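Local coordinates for transcriptional regulator (LacI family) (PDB 3G85), which probably binds DNA control regions as a LacI-family transcription factor, the part modelled here having the periplasmic-binding-protein-like fold that in relatives senses effectors, at residues K61-E66 with L82-K87; D110-G115 with I150-K155; E116-L121 with T239-P244. All coordinates share one frame; numbering follows the deposited sequence.

Contact 1: residues K61-E66 with L82-K87; sequences KGISKE and LEYLNK
In the subdomain built on the six-stranded parallel sheet, a short 3-10 turn at 61-63 packs I63 against one side of helix 79-87, where Y84 and L85 receive it. The methyl CD1 of I63 makes both contacts: it lies 4.2 Å from CE2 of Y84, approaching the ring at its edge and near its plane, and 4.2 Å from CD2 of L85. The branched I63 suits this spot because its longer arm, with CD1 roughly anti to CA (chi2 159°), spans the gap between two backbones whose nearest CA atoms, those of I63 and L85, are 9.9 Å apart. The touch is light and wholly apolar, burying 73 Å² in all. Beyond I63, S64 helps hold the turn: its OG donates to K61 O at 2.8 Å, in the carbonyl plane and on a lone pair, and S64 N bonds the same oxygen. OG also accepts from E66 N at 3.1 Å, forming an ST turn, and bonds N67 N. I63 also touches L57 in the loop that follows strand 46-52, while L85 reaches past the contact to I94 and L96 of strand 94-97, tying helix 79-87 to the parallel sheet.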
loop_
_atom_site.group_PDB
_atom_site.type_symbol
_atom_site.label_atom_id
_atom_site.label_comp_id
_atom_site.label_asym_id
_atom_site.label_seq_id
_atom_site.Cartn_x
_atom_site.Cartn_y
_atom_site.Cartn_z
ATOM N N LYS A 61 22.600 -12.297 1.230
ATOM C CA LYS A 61 23.072 -13.630 1.592
ATOM C C LYS A 61 22.045 -14.505 2.320
ATOM O O LYS A 61 22.075 -15.722 2.192
ATOM C CB LYS A 61 24.415 -13.542 2.325
ATOM C CG LYS A 61 25.593 -13.439 1.303
ATOM C CD LYS A 61 26.953 -13.479 1.982
ATOM C CE LYS A 61 28.098 -13.517 0.959
ATOM N NZ LYS A 61 28.210 -12.201 0.235
ATOM N N GLY A 62 21.118 -13.878 3.034
ATOM C CA GLY A 62 20.030 -14.588 3.726
ATOM C C GLY A 62 19.026 -15.306 2.824
ATOM O O GLY A 62 18.163 -16.024 3.324
ATOM N N ILE A 63 19.127 -15.089 1.510
ATOM C CA ILE A 63 18.356 -15.853 0.504
ATOM C C ILE A 63 19.235 -16.760 -0.384
ATOM O O ILE A 63 18.741 -17.352 -1.348
ATOM C CB ILE A 63 17.404 -14.953 -0.390
ATOM C CG1 ILE A 63 18.190 -13.997 -1.297
ATOM C CG2 ILE A 63 16.388 -14.203 0.484
ATOM C CD1 ILE A 63 17.410 -13.467 -2.521
ATOM N N SER A 64 20.521 -16.879 -0.048
ATOM C CA SER A 64 21.458 -17.706 -0.819
ATOM C C SER A 64 21.418 -19.160 -0.384
ATOM O O SER A 64 20.924 -19.486 0.704
ATOM C CB SER A 64 22.895 -17.210 -0.645
ATOM O OG SER A 64 23.421 -17.641 0.600
ATOM N N LYS A 65 21.975 -20.022 -1.237
ATOM C CA LYS A 65 22.191 -21.428 -0.908
ATOM C C LYS A 65 22.855 -21.600 0.458
ATOM O O LYS A 65 22.509 -22.511 1.214
ATOM C CB LYS A 65 23.058 -22.099 -1.988
ATOM C CG LYS A 65 23.457 -23.557 -1.658
ATOM C CD LYS A 65 24.319 -24.195 -2.754
ATOM C CE LYS A 65 24.281 -25.718 -2.633
ATOM N NZ LYS A 65 25.092 -26.235 -1.483
ATOM N N GLU A 66 23.789 -20.707 0.773
ATOM C CA GLU A 66 24.747 -20.940 1.855
ATOM C C GLU A 66 24.385 -20.350 3.215
ATOM O O GLU A 66 24.713 -20.943 4.246
ATOM C CB GLU A 66 26.149 -20.459 1.437
ATOM C CG GLU A 66 26.761 -21.225 0.252
ATOM C CD GLU A 66 26.989 -22.718 0.543
ATOM O OE1 GLU A 66 27.572 -23.047 1.608
ATOM O OE2 GLU A 66 26.592 -23.565 -0.299
ATOM N N LEU A 82 12.697 -9.244 -9.005
ATOM C CA LEU A 82 11.713 -10.274 -9.310
ATOM C C LEU A 82 12.180 -11.158 -10.453
ATOM O O LEU A 82 12.021 -12.373 -10.397
ATOM C CB LEU A 82 10.331 -9.651 -9.584
ATOM C CG LEU A 82 9.180 -10.645 -9.825
ATOM C CD1 LEU A 82 9.109 -11.746 -8.796
ATOM C CD2 LEU A 82 7.836 -9.915 -9.898
ATOM N N GLU A 83 12.777 -10.549 -11.475
ATOM C CA GLU A 83 13.384 -11.320 -12.567
ATOM C C GLU A 83 14.448 -12.296 -12.043
ATOM O O GLU A 83 14.477 -13.454 -12.467
ATOM C CB GLU A 83 13.950 -10.406 -13.664
ATOM C CG GLU A 83 14.966 -11.116 -14.561
ATOM C CD GLU A 83 15.026 -10.577 -15.946
ATOM O OE1 GLU A 83 14.334 -9.583 -16.239
ATOM O OE2 GLU A 83 15.784 -11.159 -16.758
ATOM N N TYR A 84 15.285 -11.840 -11.105
ATOM C CA TYR A 84 16.255 -12.709 -10.455
ATOM C C TYR A 84 15.584 -13.860 -9.694
ATOM O O TYR A 84 16.027 -15.023 -9.785
ATOM C CB TYR A 84 17.175 -11.939 -9.501
ATOM C CG TYR A 84 18.012 -12.876 -8.659
ATOM C CD1 TYR A 84 19.147 -13.484 -9.188
ATOM C CD2 TYR A 84 17.651 -13.181 -7.337
ATOM C CE1 TYR A 84 19.916 -14.376 -8.428
ATOM C CE2 TYR A 84 18.399 -14.064 -6.570
ATOM C CZ TYR A 84 19.536 -14.666 -7.124
ATOM O OH TYR A 84 20.295 -15.557 -6.380
ATOM N N LEU A 85 14.546 -13.540 -8.922
ATOM C CA LEU A 85 13.805 -14.587 -8.212
ATOM C C LEU A 85 13.114 -15.563 -9.173
ATOM O O LEU A 85 13.080 -16.767 -8.918
ATOM C CB LEU A 85 12.756 -14.003 -7.270
ATOM C CG LEU A 85 13.077 -13.491 -5.873
ATOM C CD1 LEU A 85 11.822 -13.676 -5.043
ATOM C CD2 LEU A 85 14.229 -14.180 -5.216
ATOM N N ASN A 86 12.554 -15.029 -10.256
ATOM C CA ASN A 86 11.859 -15.845 -11.246
ATOM C C ASN A 86 12.715 -16.932 -11.872
ATOM O O ASN A 86 12.192 -17.993 -12.220
ATOM C CB ASN A 86 11.252 -14.977 -12.341
ATOM C CG ASN A 86 9.942 -14.362 -11.923
ATOM O OD1 ASN A 86 9.364 -14.767 -10.913
ATOM N ND2 ASN A 86 9.469 -13.371 -12.687
ATOM N N LYS A 87 14.014 -16.666 -12.007
ATOM C CA LYS A 87 14.945 -17.602 -12.656
ATOM C C LYS A 87 15.751 -18.426 -11.651
ATOM O O LYS A 87 16.311 -19.469 -11.996
ATOM C CB LYS A 87 15.877 -16.862 -13.633
ATOM C CG LYS A 87 15.174 -15.873 -14.608
ATOM C CD LYS A 87 13.953 -16.482 -15.325
ATOM C CE LYS A 87 13.353 -15.514 -16.377
ATOM N NZ LYS A 87 12.632 -14.319 -15.795
#

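Contact 2: residues D110-G115 with I150-K155; sequences DNYKMG and IETCHK
Y112 brings the edge of its ring to the carboxylate of E151, CE1 coming 3.4 Å from the oxygen OE1 of E151. The phenol OH of Y112 then donates to that same OE1 at 3.0 Å, reaching it on the anti side and 31° out of the carboxylate plane. The two side chains cross at about a right angle, and ring and carboxylate are turned 61° from each other, a pose in which OE1 sits at the ring edge, near the plane of the ring. Y112 attains it with CG anti to the backbone N (chi1 -172°), which carries the ring off helix 111-124 toward helix 140-155; E151 answers with a chain extended beyond CG. A long aromatic residue ending in a donor suits this place, since the short helical segments approach no closer than 9.8 Å between axes. These are two of the helices that pack beside the mixed sheet of the periplasmic-binding-protein-like fold. The first is capped by D110, the residue just before it, whose OD1 takes K113 N at 3.3 Å from above the carboxylate plane, while OD2 of D110 forms a salt bridge with K113 NZ at 2.9 Å. T152, nearby, has OG1 4.3 Å from Y112 OH and spends that hydroxyl on G148 O within its own helix, as a buried threonine in a helix often does. Its side chain also packs on E116, S119 and L120 of helix 111-124. NZ of K155 comes to 4.4 Å from Y112 OH, too long for a hydrogen bond.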
loop_
_atom_site.group_PDB
_atom_site.type_symbol
_atom_site.label_atom_id
_atom_site.label_comp_id
_atom_site.label_asym_id
_atom_site.label_seq_id
_atom_site.Cartn_x
_atom_site.Cartn_y
_atom_site.Cartn_z
ATOM N N ASP A 110 -6.675 -6.593 -3.241
ATOM C CA ASP A 110 -7.238 -6.309 -4.584
ATOM C C ASP A 110 -7.169 -4.827 -4.903
ATOM O O ASP A 110 -8.065 -4.056 -4.566
ATOM C CB ASP A 110 -8.659 -6.832 -4.762
ATOM C CG ASP A 110 -9.065 -6.896 -6.268
ATOM O OD1 ASP A 110 -8.613 -6.051 -7.081
ATOM O OD2 ASP A 110 -9.834 -7.802 -6.647
ATOM N N ASN A 111 -6.063 -4.459 -5.531
ATOM C CA ASN A 111 -5.649 -3.076 -5.742
ATOM C C ASN A 111 -6.633 -2.327 -6.615
ATOM O O ASN A 111 -7.076 -1.274 -6.252
ATOM C CB ASN A 111 -4.240 -3.073 -6.346
ATOM C CG ASN A 111 -3.214 -3.594 -5.365
ATOM O OD1 ASN A 111 -2.933 -2.942 -4.362
ATOM N ND2 ASN A 111 -2.683 -4.800 -5.623
ATOM N N TYR A 112 -6.963 -2.899 -7.772
ATOM C CA TYR A 112 -7.958 -2.288 -8.637
ATOM C C TYR A 112 -9.264 -2.007 -7.880
ATOM O O TYR A 112 -9.799 -0.907 -7.965
ATOM C CB TYR A 112 -8.172 -3.164 -9.865
ATOM C CG TYR A 112 -9.054 -2.510 -10.918
ATOM C CD1 TYR A 112 -8.489 -1.839 -12.003
ATOM C CD2 TYR A 112 -10.454 -2.556 -10.810
ATOM C CE1 TYR A 112 -9.300 -1.228 -12.969
ATOM C CE2 TYR A 112 -11.256 -1.968 -11.776
ATOM C CZ TYR A 112 -10.670 -1.307 -12.848
ATOM O OH TYR A 112 -11.487 -0.712 -13.810
ATOM N N LYS A 113 -9.788 -2.983 -7.142
ATOM C CA LYS A 113 -11.021 -2.768 -6.391
ATOM C C LYS A 113 -10.915 -1.687 -5.318
ATOM O O LYS A 113 -11.912 -1.063 -5.000
ATOM C CB LYS A 113 -11.595 -4.042 -5.754
ATOM C CG LYS A 113 -12.180 -5.041 -6.764
ATOM C CD LYS A 113 -12.840 -6.188 -6.003
ATOM C CE LYS A 113 -13.557 -7.150 -6.965
ATOM N NZ LYS A 113 -12.549 -7.884 -7.796
HETATM N N MSE A 114 -9.737 -1.488 -4.724
HETATM C CA MSE A 114 -9.579 -0.352 -3.807
HETATM C C MSE A 114 -9.824 1.002 -4.482
HETATM O O MSE A 114 -10.560 1.844 -3.948
HETATM C CB MSE A 114 -8.178 -0.360 -3.183
HETATM C CG MSE A 114 -7.973 -1.568 -2.241
HETATM SE SE MSE A 114 -6.187 -1.505 -1.472
HETATM C CE MSE A 114 -6.445 -0.039 -0.199
ATOM N N GLY A 115 -9.181 1.221 -5.632
ATOM C CA GLY A 115 -9.427 2.450 -6.419
ATOM C C GLY A 115 -10.895 2.570 -6.787
ATOM O O GLY A 115 -11.519 3.643 -6.700
ATOM N N ILE A 150 -9.483 5.734 -11.725
ATOM C CA ILE A 150 -9.630 6.481 -12.975
ATOM C C ILE A 150 -10.677 5.838 -13.907
ATOM O O ILE A 150 -11.603 6.517 -14.359
ATOM C CB ILE A 150 -8.249 6.621 -13.691
ATOM C CG1 ILE A 150 -7.265 7.438 -12.843
ATOM C CG2 ILE A 150 -8.380 7.240 -15.089
ATOM C CD1 ILE A 150 -7.868 8.680 -12.287
ATOM N N GLU A 151 -10.519 4.544 -14.166
ATOM C CA GLU A 151 -11.457 3.777 -14.994
ATOM C C GLU A 151 -12.869 3.756 -14.427
ATOM O O GLU A 151 -13.847 3.833 -15.177
ATOM C CB GLU A 151 -10.952 2.356 -15.243
ATOM C CG GLU A 151 -9.681 2.312 -16.132
ATOM C CD GLU A 151 -9.081 0.923 -16.360
ATOM O OE1 GLU A 151 -9.743 -0.116 -16.115
ATOM O OE2 GLU A 151 -7.907 0.877 -16.822
ATOM N N THR A 152 -12.983 3.643 -13.102
ATOM C CA THR A 152 -14.278 3.635 -12.464
ATOM C C THR A 152 -14.920 5.008 -12.560
ATOM O O THR A 152 -16.149 5.122 -12.688
ATOM C CB THR A 152 -14.199 3.108 -10.999
ATOM O OG1 THR A 152 -13.601 1.790 -11.001
ATOM C CG2 THR A 152 -15.576 3.052 -10.358
ATOM N N CYS A 153 -14.104 6.054 -12.506
ATOM C CA CYS A 153 -14.650 7.397 -12.654
ATOM C C CYS A 153 -15.239 7.549 -14.057
ATOM O O CYS A 153 -16.361 8.025 -14.192
ATOM C CB CYS A 153 -13.595 8.465 -12.409
ATOM S SG CYS A 153 -13.296 8.750 -10.655
ATOM N N HIS A 154 -14.471 7.158 -15.073
ATOM C CA HIS A 154 -14.933 7.198 -16.477
ATOM C C HIS A 154 -16.252 6.428 -16.666
ATOM O O HIS A 154 -17.151 6.913 -17.350
ATOM C CB HIS A 154 -13.873 6.642 -17.427
ATOM C CG HIS A 154 -12.580 7.418 -17.437
ATOM N ND1 HIS A 154 -11.420 6.922 -18.002
ATOM C CD2 HIS A 154 -12.265 8.646 -16.947
ATOM C CE1 HIS A 154 -10.452 7.818 -17.874
ATOM N NE2 HIS A 154 -10.937 8.867 -17.227
ATOM N N LYS A 155 -16.366 5.238 -16.064
ATOM C CA LYS A 155 -17.588 4.435 -16.141
ATOM C C LYS A 155 -18.782 5.075 -15.473
ATOM O O LYS A 155 -19.924 4.782 -15.840
ATOM C CB LYS A 155 -17.356 3.045 -15.570
ATOM C CG LYS A 155 -16.445 2.268 -16.459
ATOM C CD LYS A 155 -16.025 0.943 -15.902
ATOM C CE LYS A 155 -14.942 0.403 -16.818
ATOM N NZ LYS A 155 -14.748 -1.067 -16.691
#

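Contact 3: residues E116-L121 with T239-P244; sequences EKASLL and TIVDIP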
loop_
_atom_site.group_PDB
_atom_site.type_symbol
_atom_site.label_atom_id
_atom_site.label_comp_id
_atom_site.label_asym_id
_atom_site.label_seq_id
_atom_site.Cartn_x
_atom_site.Cartn_y
_atom_site.Cartn_z
ATOM N N GLU A 116 -11.451 1.451 -7.230
ATOM C CA GLU A 116 -12.871 1.396 -7.544
ATOM C C GLU A 116 -13.771 1.831 -6.382
ATOM O O GLU A 116 -14.694 2.619 -6.584
ATOM C CB GLU A 116 -13.216 -0.011 -8.022
ATOM C CG GLU A 116 -14.664 -0.236 -8.447
ATOM C CD GLU A 116 -14.857 -1.662 -8.951
ATOM O OE1 GLU A 116 -14.619 -2.614 -8.175
ATOM O OE2 GLU A 116 -15.225 -1.825 -10.133
ATOM N N LYS A 117 -13.538 1.330 -5.163
ATOM C CA LYS A 117 -14.328 1.785 -4.020
ATOM C C LYS A 117 -14.232 3.293 -3.791
ATOM O O LYS A 117 -15.220 3.898 -3.385
ATOM C CB LYS A 117 -13.915 1.081 -2.713
ATOM C CG LYS A 117 -14.100 -0.423 -2.681
ATOM C CD LYS A 117 -13.827 -0.979 -1.261
ATOM C CE LYS A 117 -13.627 -2.500 -1.360
ATOM N NZ LYS A 117 -13.402 -3.134 -0.032
ATOM N N ALA A 118 -13.041 3.882 -3.969
ATOM C CA ALA A 118 -12.888 5.336 -3.783
ATOM C C ALA A 118 -13.755 6.066 -4.818
ATOM O O ALA A 118 -14.518 6.970 -4.471
ATOM C CB ALA A 118 -11.435 5.745 -3.902
ATOM N N SER A 119 -13.672 5.627 -6.068
ATOM C CA SER A 119 -14.509 6.194 -7.130
ATOM C C SER A 119 -16.006 6.063 -6.885
ATOM O O SER A 119 -16.752 7.042 -7.040
ATOM C CB SER A 119 -14.167 5.586 -8.478
ATOM O OG SER A 119 -14.969 6.232 -9.462
ATOM N N LEU A 120 -16.448 4.864 -6.502
ATOM C CA LEU A 120 -17.875 4.628 -6.243
ATOM C C LEU A 120 -18.420 5.445 -5.081
ATOM O O LEU A 120 -19.609 5.765 -5.056
ATOM C CB LEU A 120 -18.177 3.120 -6.086
ATOM C CG LEU A 120 -17.937 2.300 -7.371
ATOM C CD1 LEU A 120 -18.050 0.786 -7.147
ATOM C CD2 LEU A 120 -18.827 2.753 -8.555
ATOM N N LEU A 121 -17.574 5.795 -4.111
ATOM C CA LEU A 121 -18.021 6.669 -3.028
ATOM C C LEU A 121 -18.375 8.045 -3.615
ATOM O O LEU A 121 -19.397 8.657 -3.252
ATOM C CB LEU A 121 -16.929 6.805 -1.937
ATOM C CG LEU A 121 -17.268 7.640 -0.685
ATOM C CD1 LEU A 121 -16.434 7.294 0.500
ATOM C CD2 LEU A 121 -17.158 9.136 -0.929
ATOM N N THR A 239 -11.627 9.850 5.182
ATOM C CA THR A 239 -12.070 8.555 4.698
ATOM C C THR A 239 -10.971 7.871 3.915
ATOM O O THR A 239 -10.319 8.490 3.076
ATOM C CB THR A 239 -13.326 8.695 3.834
ATOM O OG1 THR A 239 -14.412 9.010 4.710
ATOM C CG2 THR A 239 -13.617 7.380 3.067
ATOM N N ILE A 240 -10.765 6.602 4.220
ATOM C CA ILE A 240 -9.735 5.823 3.543
ATOM C C ILE A 240 -10.190 4.480 2.978
ATOM O O ILE A 240 -11.170 3.873 3.429
ATOM C CB ILE A 240 -8.529 5.526 4.476
ATOM C CG1 ILE A 240 -8.969 4.582 5.638
ATOM C CG2 ILE A 240 -7.872 6.821 4.985
ATOM C CD1 ILE A 240 -7.779 4.138 6.555
ATOM N N VAL A 241 -9.450 4.020 1.981
ATOM C CA VAL A 241 -9.531 2.643 1.543
ATOM C C VAL A 241 -8.184 2.039 2.006
ATOM O O VAL A 241 -7.105 2.460 1.562
ATOM C CB VAL A 241 -9.760 2.482 0.024
ATOM C CG1 VAL A 241 -10.115 1.003 -0.233
ATOM C CG2 VAL A 241 -10.907 3.427 -0.451
ATOM N N ASP A 242 -8.254 1.135 2.971
ATOM C CA ASP A 242 -7.060 0.769 3.730
ATOM C C ASP A 242 -6.403 -0.451 3.156
ATOM O O ASP A 242 -7.080 -1.411 2.751
ATOM C CB ASP A 242 -7.416 0.517 5.209
ATOM C CG ASP A 242 -6.195 0.376 6.094
ATOM O OD1 ASP A 242 -5.264 1.207 5.987
ATOM O OD2 ASP A 242 -6.162 -0.573 6.927
ATOM N N ILE A 243 -5.081 -0.417 3.103
ATOM C CA ILE A 243 -4.325 -1.636 2.830
ATOM C C ILE A 243 -4.153 -2.295 4.214
ATOM O O ILE A 243 -3.474 -1.745 5.035
ATOM C CB ILE A 243 -2.952 -1.344 2.280
ATOM C CG1 ILE A 243 -3.028 -0.489 1.020
ATOM C CG2 ILE A 243 -2.248 -2.663 1.917
ATOM C CD1 ILE A 243 -1.641 -0.196 0.408
ATOM N N PRO A 244 -4.754 -3.477 4.440
ATOM C CA PRO A 244 -4.783 -4.136 5.770
ATOM C C PRO A 244 -3.452 -4.825 6.107
ATOM O O PRO A 244 -3.358 -6.064 6.226
ATOM C CB PRO A 244 -5.977 -5.092 5.665
ATOM C CG PRO A 244 -5.995 -5.480 4.130
ATOM C CD PRO A 244 -5.454 -4.251 3.388
#
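L121 and T239 meet tip to tip across the gap between helix 111-124 and strand 239-242. From CB the L121 side chain runs to CG, held anti to the backbone N (chi1 -177°); neither atom closely approaches segment 239-244, and it is the far methyl CD1 that arrives, 3.8 Å from CG2 of T239. The leucine packs also on V221, L276 and L278. T239 offers its methyl because CG2 stands anti to its own backbone N, while OG1, on the other branch, accepts a hydrogen bond from R279 N. Threonine thus serves two surroundings, a methyl for the helix and a hydroxyl for the chain just after strand 276-277. Two residues on, V241 presents both methyls to the helix. CG2 rests 4.1 Å from A118 N and 4.2 Å from A118 CB, where the two backbones come nearest, their CA atoms 6.8 Å apart; alanine's single methyl fits so close an approach. CG1 of V241 lies 4.3 Å from CD of K117, so the lysine lends its aliphatic stem to the apolar layer before its NZ continues to a salt bridge with D273 and a hydrogen bond to G274 O. The alternation of the strand explains why T239 and V241 face the helix while I240 does not. Helix and strand run at 154°, an arrangement typical of the layered alpha/beta sandwich of periplasmic-binding-protein-like subdomains, where helices cover both faces of a central sheet, roughly antiparallel to its parallel strands.

How the contacts relate
Contact 1 belongs to the subdomain of the parallel sheet, whereas contacts 2 and 3 belong to that of the mixed sheet; contact 1 has its centre about 34 Å from that of contact 2 and about 35 Å from that of contact 3. Those two share helix 111-124, their centres about 9 Å apart: its start and one face of the later turns meet helix 140-155, while K117, A118 and L121 meet the strand. Contacts 1 and 3 are buried and apolar, one a slight touch of a loop on a helix, the other helix-on-sheet packing. Contact 2 is only partly buried, and there a hydrogen bond to a carboxylate carries the meeting.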